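Local structure of ADP-ribosylating toxin CARDS (Mycoplasma pneumoniae, 4TLV) at residues A[326-338]-A[481-493]. The protein transfers the ADP-ribosyl group of NAD(+) to target proteins as the main virulence factor of this bacterium and causes vacuoles to form in mammalian cells. Numbering follows the deposited sequence.
Sequences KDLTGAQISLSLT and KIFFVQDNQNVFF
With chi1 at 70°, Thr329 sets its hydroxyl between its own backbone N and carbonyl carbon, where it can serve both segments: OG1 donates to the backbone O of Asn488 (2.7 Å) and accepts from the backbone N of Ala331 in an ST turn. Threonine suits this place because its methyl, CG2, still lies against Asn488 CB at 4.0 Å, the two side chains crossing at about a right angle. Asn488 in turn has chi1 near -72°, CG beside its backbone N, which carries the amide over to Leu335; there OD1 meets CD2 at 3.5 Å and ND2 passes close to CD1. Pressed on leucine methyls, this buried amide still finds a polar partner, since ND2 binds Asn297.

The contact joins the D2 and D3 domains, both beta-trefoils, turn against turn. On the D2 side a type I turn, Thr329 to Gln332, leads toward strand 335-340; on the D3 side a type I turn, Asp487 to Asn490, closes the hairpin of strands 481-485 and 490-495. Asp487 probably braces the latter, its OD1 taking both the N of Gln489, as an Asx turn, and ND2 of Asn490, while Gln486 and Asp487 form a classic bulge opposite Asn490.

The small methyl of Ala331 lets the two turns come close, CB lying 3.5 Å from Gln489 C and 3.6 Å from Val491 CG2. Deeper in, branched Ile333 reaches two ways: CD1 meets Val485 CG1 tip to tip at 3.8 Å, and CG2 packs on Val491 CG2 and obliquely on the Phe483 ring. Near the surface a water accepts from Gly330 N and donates to Gln489 OE1, at 3.1 Å from the latter.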
# COMPACT_ATOMS: atom_id res chain seq x y z
N LYS A 326 0.61 12.91 -12.67
CA LYS A 326 2.07 12.98 -12.64
C LYS A 326 2.61 14.01 -11.66
O LYS A 326 3.50 13.69 -10.87
CB LYS A 326 2.64 13.26 -14.04
CG LYS A 326 4.15 13.53 -14.06
CD LYS A 326 4.59 13.96 -15.46
CE LYS A 326 6.03 14.43 -15.48
NZ LYS A 326 6.94 13.35 -15.05
N ASP A 327 2.11 15.24 -11.71
CA ASP A 327 2.76 16.32 -10.96
C ASP A 327 2.17 16.54 -9.56
O ASP A 327 0.96 16.40 -9.34
CB ASP A 327 2.71 17.65 -11.72
CG ASP A 327 3.51 17.61 -13.02
OD1 ASP A 327 4.73 17.33 -12.97
OD2 ASP A 327 2.91 17.85 -14.08
N LEU A 328 3.04 16.90 -8.63
CA LEU A 328 2.61 17.34 -7.30
C LEU A 328 1.99 18.73 -7.36
O LEU A 328 2.34 19.54 -8.23
CB LEU A 328 3.82 17.39 -6.36
CG LEU A 328 4.56 16.06 -6.21
CD1 LEU A 328 5.73 16.20 -5.23
CD2 LEU A 328 3.59 14.97 -5.70
N THR A 329 1.11 19.04 -6.42
CA THR A 329 0.56 20.39 -6.33
C THR A 329 1.59 21.30 -5.69
O THR A 329 2.70 20.87 -5.36
CB THR A 329 -0.70 20.44 -5.45
OG1 THR A 329 -0.31 20.23 -4.09
CG2 THR A 329 -1.69 19.37 -5.86
N GLY A 330 1.21 22.57 -5.52
CA GLY A 330 2.11 23.56 -4.96
C GLY A 330 2.49 23.26 -3.52
O GLY A 330 3.55 23.68 -3.05
N ALA A 331 1.63 22.52 -2.83
CA ALA A 331 1.90 22.15 -1.45
C ALA A 331 2.47 20.72 -1.34
O ALA A 331 2.39 20.09 -0.28
CB ALA A 331 0.65 22.31 -0.59
N GLN A 332 3.02 20.22 -2.45
CA GLN A 332 3.77 18.98 -2.48
C GLN A 332 2.95 17.71 -2.23
O GLN A 332 3.48 16.69 -1.81
CB GLN A 332 4.96 19.03 -1.52
CG GLN A 332 5.87 20.24 -1.73
CD GLN A 332 6.83 20.43 -0.57
OE1 GLN A 332 6.41 20.69 0.56
NE2 GLN A 332 8.12 20.27 -0.85
N ILE A 333 1.65 17.74 -2.51
CA ILE A 333 0.90 16.50 -2.42
C ILE A 333 0.57 15.93 -3.80
O ILE A 333 0.51 16.64 -4.81
CB ILE A 333 -0.34 16.58 -1.53
CG1 ILE A 333 -1.32 17.60 -2.08
CG2 ILE A 333 0.03 16.84 -0.05
CD1 ILE A 333 -2.32 18.05 -1.05
N SER A 334 0.39 14.62 -3.81
CA SER A 334 0.07 13.84 -5.00
C SER A 334 -1.43 13.58 -4.97
O SER A 334 -2.00 13.46 -3.89
CB SER A 334 0.83 12.51 -4.94
OG SER A 334 0.42 11.63 -5.96
N LEU A 335 -2.06 13.54 -6.14
CA LEU A 335 -3.49 13.27 -6.26
C LEU A 335 -3.78 12.01 -7.08
O LEU A 335 -3.11 11.76 -8.08
CB LEU A 335 -4.19 14.47 -6.90
CG LEU A 335 -4.09 15.78 -6.12
CD1 LEU A 335 -4.41 16.98 -7.04
CD2 LEU A 335 -5.00 15.76 -4.88
N SER A 336 -4.79 11.25 -6.66
CA SER A 336 -5.15 9.97 -7.26
C SER A 336 -6.65 9.92 -7.57
O SER A 336 -7.45 10.55 -6.87
CB SER A 336 -4.84 8.82 -6.29
OG SER A 336 -3.45 8.64 -6.14
N LEU A 337 -7.01 9.20 -8.63
CA LEU A 337 -8.40 8.91 -8.95
C LEU A 337 -9.03 8.16 -7.80
O LEU A 337 -8.48 7.17 -7.30
CB LEU A 337 -8.48 8.06 -10.22
CG LEU A 337 -8.60 8.86 -11.52
CD1 LEU A 337 -7.47 9.84 -11.72
CD2 LEU A 337 -8.73 7.92 -12.73
N THR A 338 -10.21 8.61 -7.38
CA THR A 338 -10.86 8.06 -6.21
C THR A 338 -12.33 7.81 -6.55
O THR A 338 -13.00 8.68 -7.11
CB THR A 338 -10.74 9.05 -5.03
OG1 THR A 338 -9.36 9.40 -4.83
CG2 THR A 338 -11.30 8.46 -3.75
N LYS A 481 6.50 12.35 9.27
CA LYS A 481 5.76 13.56 9.62
C LYS A 481 4.25 13.32 9.56
O LYS A 481 3.77 12.40 8.88
CB LYS A 481 6.18 14.74 8.72
CG LYS A 481 7.67 15.10 8.82
CD LYS A 481 7.95 16.48 8.24
CE LYS A 481 7.74 16.49 6.73
NZ LYS A 481 8.76 15.63 6.08
N ILE A 482 3.50 14.11 10.32
CA ILE A 482 2.05 14.05 10.30
C ILE A 482 1.54 15.36 9.72
O ILE A 482 1.98 16.43 10.14
CB ILE A 482 1.48 13.84 11.71
CG1 ILE A 482 1.75 12.39 12.15
CG2 ILE A 482 -0.03 14.10 11.76
CD1 ILE A 482 1.49 12.13 13.63
N PHE A 483 0.61 15.28 8.77
CA PHE A 483 0.12 16.50 8.13
C PHE A 483 -1.39 16.54 7.92
O PHE A 483 -2.06 15.50 7.84
CB PHE A 483 0.91 16.84 6.85
CG PHE A 483 0.79 15.81 5.73
CD1 PHE A 483 1.69 14.76 5.62
CD2 PHE A 483 -0.21 15.93 4.77
CE1 PHE A 483 1.59 13.83 4.56
CE2 PHE A 483 -0.31 15.02 3.72
CZ PHE A 483 0.60 13.97 3.62
N PHE A 484 -1.92 17.76 7.84
CA PHE A 484 -3.34 18.04 7.73
C PHE A 484 -3.49 18.79 6.40
O PHE A 484 -2.86 19.82 6.20
CB PHE A 484 -3.72 18.96 8.90
CG PHE A 484 -5.18 19.30 9.00
CD1 PHE A 484 -5.83 20.01 8.00
CD2 PHE A 484 -5.89 19.00 10.17
CE1 PHE A 484 -7.18 20.36 8.12
CE2 PHE A 484 -7.23 19.34 10.30
CZ PHE A 484 -7.89 20.02 9.28
N VAL A 485 -4.29 18.25 5.49
CA VAL A 485 -4.47 18.89 4.19
C VAL A 485 -5.73 19.76 4.24
O VAL A 485 -6.84 19.25 4.26
CB VAL A 485 -4.60 17.87 3.04
CG1 VAL A 485 -4.83 18.58 1.70
CG2 VAL A 485 -3.35 16.98 2.97
N GLN A 486 -5.52 21.07 4.29
CA GLN A 486 -6.63 22.01 4.26
C GLN A 486 -7.20 22.03 2.84
O GLN A 486 -8.41 21.99 2.64
CB GLN A 486 -6.14 23.41 4.63
CG GLN A 486 -7.20 24.48 4.55
CD GLN A 486 -6.67 25.84 5.01
OE1 GLN A 486 -5.93 26.51 4.29
NE2 GLN A 486 -7.05 26.23 6.22
N ASP A 487 -6.30 22.10 1.88
CA ASP A 487 -6.65 21.90 0.48
C ASP A 487 -5.37 21.65 -0.30
O ASP A 487 -4.29 21.54 0.28
CB ASP A 487 -7.43 23.10 -0.09
CG ASP A 487 -6.65 24.41 -0.03
OD1 ASP A 487 -5.41 24.41 -0.18
OD2 ASP A 487 -7.29 25.46 0.16
N ASN A 488 -5.49 21.54 -1.61
CA ASN A 488 -4.33 21.17 -2.42
C ASN A 488 -3.14 22.13 -2.35
O ASN A 488 -2.02 21.72 -2.63
CB ASN A 488 -4.75 20.92 -3.88
CG ASN A 488 -5.54 19.62 -4.04
OD1 ASN A 488 -5.43 18.75 -3.07
ND2 ASN A 488 -6.22 19.42 -5.04
N GLN A 489 -3.37 23.38 -1.96
CA GLN A 489 -2.27 24.35 -1.87
C GLN A 489 -1.89 24.73 -0.44
O GLN A 489 -1.06 25.60 -0.23
CB GLN A 489 -2.60 25.63 -2.66
CG GLN A 489 -2.54 25.48 -4.17
CD GLN A 489 -3.72 24.70 -4.71
OE1 GLN A 489 -3.55 23.75 -5.48
NE2 GLN A 489 -4.92 25.10 -4.32
N ASN A 490 -2.52 24.10 0.55
CA ASN A 490 -2.29 24.46 1.94
C ASN A 490 -2.21 23.22 2.82
O ASN A 490 -3.22 22.60 3.11
CB ASN A 490 -3.40 25.39 2.43
CG ASN A 490 -3.36 26.75 1.73
OD1 ASN A 490 -2.54 27.60 2.06
ND2 ASN A 490 -4.25 26.95 0.76
N VAL A 491 -0.99 22.87 3.23
CA VAL A 491 -0.74 21.67 4.02
C VAL A 491 0.01 22.04 5.30
O VAL A 491 1.00 22.79 5.25
CB VAL A 491 0.07 20.63 3.20
CG1 VAL A 491 0.43 19.40 4.05
CG2 VAL A 491 -0.73 20.20 1.96
N PHE A 492 -0.45 21.53 6.45
CA PHE A 492 0.13 21.88 7.75
C PHE A 492 0.62 20.65 8.49
O PHE A 492 -0.08 19.63 8.53
CB PHE A 492 -0.92 22.60 8.61
CG PHE A 492 -1.43 23.87 7.99
CD1 PHE A 492 -2.42 23.82 7.01
CD2 PHE A 492 -0.92 25.09 8.36
CE1 PHE A 492 -2.90 24.99 6.44
CE2 PHE A 492 -1.38 26.26 7.78
CZ PHE A 492 -2.37 26.21 6.82
N PHE A 493 1.79 20.77 9.12
CA PHE A 493 2.48 19.64 9.77
C PHE A 493 2.50 19.75 11.30
O PHE A 493 2.68 20.85 11.86
CB PHE A 493 3.91 19.57 9.26
CG PHE A 493 4.01 19.25 7.79
CD1 PHE A 493 3.82 20.24 6.83
CD2 PHE A 493 4.25 17.96 7.36
CE1 PHE A 493 3.90 19.94 5.47
CE2 PHE A 493 4.32 17.64 6.01
CZ PHE A 493 4.15 18.64 5.06
O HOH W 1 -0.78 23.89 -6.81